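Local coordinates for fatty acid amide hydrolase (Candida albicans, PDB 6KVR), which probably hydrolyses monocarboxylic acid amides to the carboxylate and ammonium, as a member of the amidase signature family, at residues A[12-23]-A[405-415]; A[339-350]-A[373-382]. All coordinates share one frame; numbering follows the deposited sequence.

Contact 1. Residues A[12-23]-A[405-415]; sequences DPLDKYEDSEIY and RKLLSGSNEPL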
loop_
_atom_site.group_PDB
_atom_site.type_symbol
_atom_site.label_atom_id
_atom_site.label_comp_id
_atom_site.label_asym_id
_atom_site.label_seq_id
_atom_site.Cartn_x
_atom_site.Cartn_y
_atom_site.Cartn_z
ATOM N N ASP A 12 -16.859 -18.194 18.600
ATOM C CA ASP A 12 -16.786 -19.245 17.588
ATOM C C ASP A 12 -17.068 -20.544 18.331
ATOM O O ASP A 12 -16.335 -20.883 19.284
ATOM C CB ASP A 12 -15.416 -19.249 16.894
ATOM C CG ASP A 12 -15.315 -20.265 15.735
ATOM O OD1 ASP A 12 -14.561 -19.982 14.756
ATOM O OD2 ASP A 12 -15.978 -21.333 15.789
ATOM N N PRO A 13 -18.112 -21.289 17.964
ATOM C CA PRO A 13 -18.427 -22.516 18.712
ATOM C C PRO A 13 -17.394 -23.615 18.533
ATOM O O PRO A 13 -17.324 -24.516 19.381
ATOM C CB PRO A 13 -19.803 -22.926 18.163
ATOM C CG PRO A 13 -19.899 -22.282 16.805
ATOM C CD PRO A 13 -19.092 -21.009 16.895
ATOM N N LEU A 14 -16.583 -23.566 17.472
ATOM C CA LEU A 14 -15.468 -24.501 17.292
ATOM C C LEU A 14 -15.951 -25.947 17.119
ATOM O O LEU A 14 -15.311 -26.893 17.584
ATOM C CB LEU A 14 -14.477 -24.406 18.457
ATOM C CG LEU A 14 -13.846 -23.055 18.820
ATOM C CD1 LEU A 14 -13.083 -23.211 20.116
ATOM C CD2 LEU A 14 -12.919 -22.542 17.714
ATOM N N ASP A 15 -17.086 -26.136 16.446
ATOM C CA ASP A 15 -17.683 -27.460 16.330
ATOM C C ASP A 15 -17.545 -28.079 14.944
ATOM O O ASP A 15 -18.021 -29.198 14.736
ATOM C CB ASP A 15 -19.164 -27.413 16.732
ATOM C CG ASP A 15 -19.961 -26.388 15.942
ATOM O OD1 ASP A 15 -19.402 -25.731 15.037
ATOM O OD2 ASP A 15 -21.170 -26.245 16.226
ATOM N N LYS A 16 -16.916 -27.397 13.995
ATOM C CA LYS A 16 -16.716 -27.926 12.653
ATOM C C LYS A 16 -15.238 -27.929 12.297
ATOM O O LYS A 16 -14.867 -27.688 11.145
ATOM C CB LYS A 16 -17.507 -27.121 11.616
ATOM C CG LYS A 16 -19.033 -27.202 11.765
ATOM C CD LYS A 16 -19.802 -26.572 10.574
ATOM C CE LYS A 16 -19.477 -25.078 10.393
ATOM N NZ LYS A 16 -20.552 -24.299 9.686
ATOM N N TYR A 17 -14.373 -28.196 13.284
ATOM C CA TYR A 17 -12.924 -28.201 13.087
ATOM C C TYR A 17 -12.316 -29.577 13.325
ATOM O O TYR A 17 -11.588 -30.079 12.466
ATOM C CB TYR A 17 -12.234 -27.209 14.038
ATOM C CG TYR A 17 -12.483 -25.745 13.783
ATOM C CD1 TYR A 17 -13.672 -25.148 14.166
ATOM C CD2 TYR A 17 -11.501 -24.947 13.216
ATOM C CE1 TYR A 17 -13.897 -23.808 13.965
ATOM C CE2 TYR A 17 -11.712 -23.587 13.000
ATOM C CZ TYR A 17 -12.917 -23.026 13.378
ATOM O OH TYR A 17 -13.151 -21.685 13.185
ATOM N N GLU A 18 -12.553 -30.173 14.496
ATOM C CA GLU A 18 -11.842 -31.348 14.981
ATOM C C GLU A 18 -12.624 -32.631 14.749
ATOM O O GLU A 18 -13.853 -32.648 14.791
ATOM C CB GLU A 18 -11.577 -31.245 16.480
ATOM C CG GLU A 18 -10.525 -30.287 16.914
ATOM C CD GLU A 18 -10.615 -30.039 18.413
ATOM O OE1 GLU A 18 -11.713 -29.665 18.880
ATOM O OE2 GLU A 18 -9.607 -30.225 19.124
ATOM N N ASP A 19 -11.879 -33.724 14.579
ATOM C CA ASP A 19 -12.450 -35.063 14.496
ATOM C C ASP A 19 -11.364 -36.103 14.703
ATOM O O ASP A 19 -10.622 -36.425 13.765
ATOM C CB ASP A 19 -13.136 -35.289 13.152
ATOM C CG ASP A 19 -13.968 -36.549 13.140
ATOM O OD1 ASP A 19 -13.373 -37.655 13.191
ATOM O OD2 ASP A 19 -15.217 -36.435 13.074
ATOM N N SER A 20 -11.276 -36.647 15.921
ATOM C CA SER A 20 -10.115 -37.446 16.296
ATOM C C SER A 20 -10.016 -38.747 15.503
ATOM O O SER A 20 -8.909 -39.262 15.301
ATOM C CB SER A 20 -10.138 -37.744 17.795
ATOM O OG SER A 20 -8.882 -38.283 18.186
ATOM N N GLU A 21 -11.140 -39.297 15.047
ATOM C CA GLU A 21 -11.061 -40.530 14.270
ATOM C C GLU A 21 -10.434 -40.274 12.903
ATOM O O GLU A 21 -9.493 -40.972 12.499
ATOM C CB GLU A 21 -12.449 -41.158 14.129
ATOM C CG GLU A 21 -12.472 -42.406 13.257
ATOM C CD GLU A 21 -13.884 -42.906 12.988
ATOM O OE1 GLU A 21 -14.818 -42.434 13.679
ATOM O OE2 GLU A 21 -14.059 -43.770 12.094
ATOM N N ILE A 22 -10.920 -39.251 12.191
ATOM C CA ILE A 22 -10.391 -38.948 10.861
ATOM C C ILE A 22 -8.928 -38.530 10.942
ATOM O O ILE A 22 -8.099 -38.966 10.132
ATOM C CB ILE A 22 -11.250 -37.873 10.172
ATOM C CG1 ILE A 22 -12.665 -38.403 9.928
ATOM C CG2 ILE A 22 -10.602 -37.440 8.855
ATOM C CD1 ILE A 22 -13.614 -37.379 9.307
ATOM N N TYR A 23 -8.578 -37.691 11.926
ATOM C CA TYR A 23 -7.181 -37.291 12.078
ATOM C C TYR A 23 -6.291 -38.503 12.330
ATOM O O TYR A 23 -5.248 -38.664 11.683
ATOM C CB TYR A 23 -7.033 -36.264 13.208
ATOM C CG TYR A 23 -5.591 -35.890 13.536
ATOM C CD1 TYR A 23 -4.891 -34.973 12.754
ATOM C CD2 TYR A 23 -4.925 -36.461 14.630
ATOM C CE1 TYR A 23 -3.564 -34.622 13.057
ATOM C CE2 TYR A 23 -3.603 -36.116 14.937
ATOM C CZ TYR A 23 -2.930 -35.197 14.139
ATOM O OH TYR A 23 -1.615 -34.848 14.423
ATOM N N ARG A 405 -10.616 -22.122 9.370
ATOM C CA ARG A 405 -11.438 -23.330 9.488
ATOM C C ARG A 405 -11.209 -24.288 8.314
ATOM O O ARG A 405 -11.123 -25.502 8.508
ATOM C CB ARG A 405 -12.919 -22.956 9.599
ATOM C CG ARG A 405 -13.820 -24.093 10.115
ATOM C CD ARG A 405 -15.164 -23.572 10.601
ATOM N NE ARG A 405 -15.768 -22.719 9.587
ATOM C CZ ARG A 405 -15.854 -21.397 9.676
ATOM N NH1 ARG A 405 -15.459 -20.751 10.764
ATOM N NH2 ARG A 405 -16.331 -20.707 8.645
ATOM N N LYS A 406 -11.094 -23.761 7.089
ATOM C CA LYS A 406 -10.840 -24.636 5.948
ATOM C C LYS A 406 -9.512 -25.365 6.089
ATOM O O LYS A 406 -9.430 -26.577 5.843
ATOM C CB LYS A 406 -10.866 -23.846 4.646
ATOM C CG LYS A 406 -10.656 -24.733 3.434
ATOM C CD LYS A 406 -9.758 -24.056 2.410
ATOM C CE LYS A 406 -10.554 -23.142 1.498
ATOM N NZ LYS A 406 -11.584 -23.902 0.737
ATOM N N LEU A 407 -8.454 -24.650 6.484
ATOM C CA LEU A 407 -7.150 -25.305 6.592
ATOM C C LEU A 407 -7.095 -26.270 7.771
ATOM O O LEU A 407 -6.423 -27.295 7.687
ATOM C CB LEU A 407 -6.045 -24.260 6.695
ATOM C CG LEU A 407 -5.896 -23.388 5.437
ATOM C CD1 LEU A 407 -5.346 -22.025 5.805
ATOM C CD2 LEU A 407 -5.003 -24.073 4.400
ATOM N N LEU A 408 -7.804 -25.979 8.859
ATOM C CA LEU A 408 -7.771 -26.850 10.030
ATOM C C LEU A 408 -8.669 -28.072 9.856
ATOM O O LEU A 408 -8.263 -29.190 10.192
ATOM C CB LEU A 408 -8.174 -26.068 11.283
ATOM C CG LEU A 408 -7.136 -25.109 11.901
ATOM C CD1 LEU A 408 -7.776 -24.167 12.931
ATOM C CD2 LEU A 408 -5.928 -25.839 12.503
ATOM N N SER A 409 -9.886 -27.885 9.332
ATOM C CA SER A 409 -10.813 -29.000 9.142
ATOM C C SER A 409 -10.380 -29.940 8.016
ATOM O O SER A 409 -10.837 -31.093 7.980
ATOM C CB SER A 409 -12.231 -28.477 8.865
ATOM O OG SER A 409 -12.298 -27.826 7.596
ATOM N N GLY A 410 -9.508 -29.490 7.106
ATOM C CA GLY A 410 -8.998 -30.384 6.073
ATOM C C GLY A 410 -8.258 -31.595 6.615
ATOM O O GLY A 410 -8.139 -32.609 5.916
ATOM N N SER A 411 -7.720 -31.505 7.833
ATOM C CA SER A 411 -7.105 -32.648 8.481
ATOM C C SER A 411 -7.826 -33.065 9.753
ATOM O O SER A 411 -7.487 -34.112 10.317
ATOM C CB SER A 411 -5.640 -32.345 8.821
ATOM O OG SER A 411 -5.580 -31.573 10.014
ATOM N N ASN A 412 -8.769 -32.256 10.243
ATOM C CA ASN A 412 -9.472 -32.517 11.496
ATOM C C ASN A 412 -8.521 -32.640 12.690
ATOM O O ASN A 412 -8.860 -33.268 13.696
ATOM C CB ASN A 412 -10.348 -33.761 11.355
ATOM C CG ASN A 412 -11.588 -33.482 10.542
ATOM O OD1 ASN A 412 -11.762 -34.008 9.444
ATOM N ND2 ASN A 412 -12.436 -32.609 11.055
ATOM N N GLU A 413 -7.339 -32.020 12.596
ATOM C CA GLU A 413 -6.341 -32.077 13.659
ATOM C C GLU A 413 -6.871 -31.426 14.935
ATOM O O GLU A 413 -7.687 -30.501 14.872
ATOM C CB GLU A 413 -5.044 -31.375 13.225
ATOM C CG GLU A 413 -5.193 -29.876 12.853
ATOM C CD GLU A 413 -3.837 -29.152 12.692
ATOM O OE1 GLU A 413 -3.057 -29.085 13.679
ATOM O OE2 GLU A 413 -3.540 -28.649 11.575
ATOM N N PRO A 414 -6.420 -31.886 16.112
ATOM C CA PRO A 414 -6.960 -31.338 17.365
ATOM C C PRO A 414 -6.545 -29.883 17.564
ATOM O O PRO A 414 -5.407 -29.493 17.290
ATOM C CB PRO A 414 -6.363 -32.251 18.450
ATOM C CG PRO A 414 -5.186 -32.913 17.816
ATOM C CD PRO A 414 -5.492 -33.013 16.350
ATOM N N LEU A 415 -7.488 -29.086 18.053
ATOM C CA LEU A 415 -7.239 -27.669 18.284
ATOM C C LEU A 415 -6.370 -27.455 19.521
ATOM O O LEU A 415 -6.636 -28.009 20.592
ATOM C CB LEU A 415 -8.565 -26.936 18.439
ATOM C CG LEU A 415 -9.390 -26.884 17.145
ATOM C CD1 LEU A 415 -10.660 -26.094 17.365
ATOM C CD2 LEU A 415 -8.584 -26.275 16.012
HETATM O O HOH W 1 -8.993 -28.840 13.336
#

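Contact 2. Residues A[339-350]-A[373-382]; sequences IGDLTVAIIRDD and AGAKIIEFDP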
loop_
_atom_site.group_PDB
_atom_site.type_symbol
_atom_site.label_atom_id
_atom_site.label_comp_id
_atom_site.label_asym_id
_atom_site.label_seq_id
_atom_site.Cartn_x
_atom_site.Cartn_y
_atom_site.Cartn_z
ATOM N N ILE A 339 22.592 10.477 21.023
ATOM C CA ILE A 339 21.445 10.348 21.920
ATOM C C ILE A 339 20.867 11.716 22.250
ATOM O O ILE A 339 19.644 11.882 22.349
ATOM C CB ILE A 339 21.839 9.588 23.199
ATOM C CG1 ILE A 339 22.314 8.179 22.861
ATOM C CG2 ILE A 339 20.647 9.513 24.136
ATOM C CD1 ILE A 339 21.206 7.262 22.365
ATOM N N GLY A 340 21.734 12.719 22.409
ATOM C CA GLY A 340 21.282 14.065 22.727
ATOM C C GLY A 340 20.503 14.746 21.622
ATOM O O GLY A 340 19.924 15.811 21.862
ATOM N N ASP A 341 20.465 14.157 20.430
ATOM C CA ASP A 341 19.672 14.687 19.328
ATOM C C ASP A 341 18.260 14.101 19.255
ATOM O O ASP A 341 17.462 14.577 18.440
ATOM C CB ASP A 341 20.392 14.432 17.998
ATOM C CG ASP A 341 21.659 15.278 17.839
ATOM O OD1 ASP A 341 22.653 14.769 17.264
ATOM O OD2 ASP A 341 21.666 16.447 18.291
ATOM N N LEU A 342 17.925 13.108 20.091
ATOM C CA LEU A 342 16.688 12.343 19.960
ATOM C C LEU A 342 15.595 12.864 20.887
ATOM O O LEU A 342 15.861 13.238 22.033
ATOM C CB LEU A 342 16.927 10.857 20.262
ATOM C CG LEU A 342 17.986 10.100 19.454
ATOM C CD1 LEU A 342 18.470 8.873 20.194
ATOM C CD2 LEU A 342 17.461 9.701 18.096
ATOM N N THR A 343 14.359 12.862 20.390
ATOM C CA THR A 343 13.169 13.058 21.214
ATOM C C THR A 343 12.405 11.737 21.257
ATOM O O THR A 343 12.046 11.190 20.209
ATOM C CB THR A 343 12.297 14.184 20.664
ATOM O OG1 THR A 343 13.065 15.394 20.612
ATOM C CG2 THR A 343 11.068 14.405 21.545
ATOM N N VAL A 344 12.181 11.207 22.456
ATOM C CA VAL A 344 11.597 9.879 22.622
ATOM C C VAL A 344 10.347 9.989 23.494
ATOM O O VAL A 344 10.422 10.445 24.638
ATOM C CB VAL A 344 12.600 8.883 23.233
ATOM C CG1 VAL A 344 12.010 7.482 23.219
ATOM C CG2 VAL A 344 13.912 8.896 22.474
ATOM N N ALA A 345 9.205 9.567 22.956
ATOM C CA ALA A 345 7.988 9.427 23.739
ATOM C C ALA A 345 7.942 8.041 24.374
ATOM O O ALA A 345 8.273 7.037 23.735
ATOM C CB ALA A 345 6.756 9.665 22.863
ATOM N N ILE A 346 7.553 7.989 25.646
ATOM C CA ILE A 346 7.615 6.767 26.439
ATOM C C ILE A 346 6.200 6.303 26.730
ATOM O O ILE A 346 5.370 7.086 27.206
ATOM C CB ILE A 346 8.391 6.973 27.754
ATOM C CG1 ILE A 346 9.701 7.723 27.489
ATOM C CG2 ILE A 346 8.672 5.621 28.435
ATOM C CD1 ILE A 346 10.684 6.947 26.623
ATOM N N ILE A 347 5.929 5.031 26.461
ATOM C CA ILE A 347 4.685 4.396 26.882
ATOM C C ILE A 347 5.025 3.538 28.092
ATOM O O ILE A 347 5.691 2.504 27.961
ATOM C CB ILE A 347 4.047 3.578 25.749
ATOM C CG1 ILE A 347 3.527 4.513 24.648
ATOM C CG2 ILE A 347 2.906 2.696 26.272
ATOM C CD1 ILE A 347 2.930 3.783 23.441
ATOM N N ARG A 348 4.601 3.976 29.282
ATOM C CA ARG A 348 4.777 3.171 30.490
ATOM C C ARG A 348 3.668 2.152 30.686
ATOM O O ARG A 348 3.866 1.172 31.418
ATOM C CB ARG A 348 4.828 4.060 31.740
ATOM C CG ARG A 348 5.724 5.262 31.623
ATOM C CD ARG A 348 7.055 4.957 32.223
ATOM N NE ARG A 348 7.934 6.117 32.268
ATOM C CZ ARG A 348 9.063 6.141 32.959
ATOM N NH1 ARG A 348 9.443 5.103 33.688
ATOM N NH2 ARG A 348 9.836 7.224 32.908
ATOM N N ASP A 349 2.512 2.376 30.061
ATOM C CA ASP A 349 1.303 1.585 30.248
ATOM C C ASP A 349 0.385 1.929 29.085
ATOM O O ASP A 349 0.050 3.103 28.890
ATOM C CB ASP A 349 0.661 1.899 31.612
ATOM C CG ASP A 349 -0.569 1.035 31.930
ATOM O OD1 ASP A 349 -1.570 1.029 31.172
ATOM O OD2 ASP A 349 -0.529 0.341 32.968
ATOM N N ASP A 350 -0.003 0.935 28.283
ATOM C CA ASP A 350 -0.808 1.235 27.107
ATOM C C ASP A 350 -2.266 1.530 27.442
ATOM O O ASP A 350 -3.065 1.702 26.519
ATOM C CB ASP A 350 -0.717 0.093 26.091
ATOM C CG ASP A 350 -1.463 -1.164 26.527
ATOM O OD1 ASP A 350 -1.732 -1.343 27.738
ATOM O OD2 ASP A 350 -1.773 -1.980 25.635
ATOM N N ALA A 373 21.940 10.746 28.999
ATOM C CA ALA A 373 22.751 11.038 27.826
ATOM C C ALA A 373 22.248 12.251 27.047
ATOM O O ALA A 373 22.793 12.550 25.976
ATOM C CB ALA A 373 22.822 9.812 26.919
ATOM N N GLY A 374 21.230 12.947 27.548
ATOM C CA GLY A 374 20.769 14.186 26.949
ATOM C C GLY A 374 19.531 14.135 26.060
ATOM O O GLY A 374 19.262 15.122 25.358
ATOM N N ALA A 375 18.761 13.046 26.073
ATOM C CA ALA A 375 17.600 12.959 25.190
ATOM C C ALA A 375 16.399 13.674 25.792
ATOM O O ALA A 375 16.148 13.598 26.997
ATOM C CB ALA A 375 17.239 11.500 24.902
ATOM N N LYS A 376 15.655 14.372 24.944
ATOM C CA LYS A 376 14.354 14.891 25.342
ATOM C C LYS A 376 13.360 13.735 25.386
ATOM O O LYS A 376 13.101 13.089 24.363
ATOM C CB LYS A 376 13.895 15.978 24.368
ATOM C CG LYS A 376 12.585 16.681 24.737
ATOM C CD LYS A 376 12.077 17.487 23.535
ATOM C CE LYS A 376 11.137 18.636 23.910
ATOM N NZ LYS A 376 9.835 18.200 24.496
ATOM N N ILE A 377 12.818 13.448 26.567
ATOM C CA ILE A 377 11.819 12.398 26.715
ATOM C C ILE A 377 10.473 13.051 27.000
ATOM O O ILE A 377 10.390 14.076 27.688
ATOM C CB ILE A 377 12.172 11.363 27.807
ATOM C CG1 ILE A 377 11.972 11.950 29.189
ATOM C CG2 ILE A 377 13.599 10.816 27.643
ATOM C CD1 ILE A 377 11.347 10.962 30.141
ATOM N N ILE A 378 9.424 12.472 26.428
ATOM C CA ILE A 378 8.047 12.900 26.632
ATOM C C ILE A 378 7.311 11.722 27.247
ATOM O O ILE A 378 7.385 10.607 26.717
ATOM C CB ILE A 378 7.387 13.324 25.304
ATOM C CG1 ILE A 378 8.091 14.538 24.702
ATOM C CG2 ILE A 378 5.901 13.575 25.484
ATOM C CD1 ILE A 378 7.576 14.904 23.323
ATOM N N GLU A 379 6.630 11.951 28.373
ATOM C CA GLU A 379 5.800 10.915 28.979
ATOM C C GLU A 379 4.462 10.904 28.251
ATOM O O GLU A 379 3.771 11.927 28.182
ATOM C CB GLU A 379 5.622 11.136 30.482
ATOM C CG GLU A 379 6.908 10.980 31.310
ATOM C CD GLU A 379 7.447 9.535 31.407
ATOM O OE1 GLU A 379 6.654 8.567 31.399
ATOM O OE2 GLU A 379 8.684 9.367 31.516
ATOM N N PHE A 380 4.117 9.755 27.676
ATOM C CA PHE A 380 3.120 9.658 26.615
ATOM C C PHE A 380 2.014 8.702 27.043
ATOM O O PHE A 380 2.275 7.522 27.304
ATOM C CB PHE A 380 3.789 9.173 25.326
ATOM C CG PHE A 380 2.865 9.042 24.155
ATOM C CD1 PHE A 380 1.876 9.983 23.915
ATOM C CD2 PHE A 380 3.024 7.992 23.260
ATOM C CE1 PHE A 380 1.045 9.861 22.812
ATOM C CE2 PHE A 380 2.205 7.864 22.157
ATOM C CZ PHE A 380 1.212 8.794 21.933
ATOM N N ASP A 381 0.785 9.214 27.117
ATOM C CA ASP A 381 -0.390 8.411 27.423
ATOM C C ASP A 381 -1.097 8.101 26.101
ATOM O O ASP A 381 -1.866 8.935 25.606
ATOM C CB ASP A 381 -1.316 9.168 28.384
ATOM C CG ASP A 381 -2.424 8.301 28.949
ATOM O OD1 ASP A 381 -2.653 7.178 28.438
ATOM O OD2 ASP A 381 -3.070 8.747 29.923
ATOM N N PRO A 382 -0.870 6.937 25.494
ATOM C CA PRO A 382 -1.231 6.742 24.079
ATOM C C PRO A 382 -2.735 6.666 23.895
ATOM O O PRO A 382 -3.424 5.933 24.616
ATOM C CB PRO A 382 -0.553 5.410 23.727
ATOM C CG PRO A 382 -0.496 4.678 25.025
ATOM C CD PRO A 382 -0.240 5.739 26.077
HETATM O O HOH W 2 2.754 5.842 29.311
HETATM O O HOH W 3 -1.677 4.701 29.624
#

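Contact 1. Residues A[12-23]-A[405-415]
Arg-405 lays its aliphatic chain over one face of the Tyr-17 ring. Its CG stands 3.7 Å from the ring centroid, a CH-pi contact offset toward the rim. CG of Arg-405 lies anti to the backbone N (chi1 -164°), and a bend at chi3 then turns the guanidinium at right angles to the ring. Leu-408 CD1 meets the ring edge, and Leu-415 CD1 packs on Tyr-17 CB. The second ring, Tyr-23, carries Pro-414 CD over the centre of one face, 3.8 Å from the centroid. Ser-411 O lies at its edge.

The hydroxyl of Tyr-17 donates to Asp-12 OD1 over 2.7 Å and receives only a weak bond from Arg-405 NH1. That NH1 also bonds Gly-400 O, and Asp-12 OD1 also accepts from Asn-401. Asp-12 OD2 closes an Asx turn onto Leu-14 N.

Further along, Asn-412 has left the helix with positive phi and presents both backbone and side chain to 12-23. Its carbonyl O accepts from Asp-19 N at 3.2 Å, with a nearly straight N-H (162°). Its ND2 gives a weak bond to Tyr-17 O. Glu-18 OE2 takes the N-H of Leu-415 at 2.6 Å, from above the carboxylate plane. Asp-19 is the N-cap of helix 20-40, its OD1 accepting from Ile-22 N.

The contact thus ties the N-terminal segment to the end of helix 402-409 and the loop after it. Aliphatic carbons pack on the rings, while polar bonds gather at the Tyr-17 hydroxyl and around Asn-412. The nearby guanidinium would probably favour the charged form of Asp-12.

Contact 2. Residues A[339-350]-A[373-382]
Val-344 and Ile-346 form the tight part of the contact with Lys-376, Ile-378 and Phe-380. The strands run parallel, and four successive residue pairs bridge them from Thr-343 with Lys-376 to Ile-346 with Glu-379. Val-344 N donates to Lys-376 O at 2.8 Å, Ile-346 N to Ile-378 O at 2.8 Å, and Phe-380 N to Ile-346 O at 3.0 Å. Farther along, Ile-347 CG1 lies 3.8 Å from Phe-380 CD2, the two side chains pointing the same way. Ile-347 CD1 touches Pro-382 CB. Phe-380 also stacks on Phe-454.

The solvent side is polar. Its loose part is Thr-343 beside the exposed Lys-376, OG1 to CD 3.7 Å. The firm exception is on the opposite face of the sheet, where Arg-348 grips the exposed Glu-379 side-on: NE bonds OE1 at 2.9 Å and NH2 bonds OE2 at 2.8 Å. Bends at chi2 in both chains (-96° and -69°) bring the two groups together, their planes 33° apart. Arg-348 NH1 bonds Asn-364 of helix 357-372. A water bridges Arg-348 N to Phe-380 O.

Strand 343-346, helix 357-372 and strand 376-379 make a beta-alpha-beta crossover at the margin of the amidase's mixed sheet.

Contacts 1 and 2 lie on opposite sides of the chain's centre. Their own centres are 47 Å apart, and their nearest atoms are about 23 Å apart, so they do not touch. Along the sequence, contact 2 is nested within the loop that contact 1 closes. Contact 1 joins the N-terminal segment to a region nearer the predicted substrate site: the side chain of Leu-408 is about 10 Å from that of Leu-207. Glu-413 reaches the same neighbourhood by a bond to Gln-205. Contact 2 lies away from the predicted catalytic residues Lys-158, Ser-233 and Ser-257. It joins the last two strands at one end of the sheet.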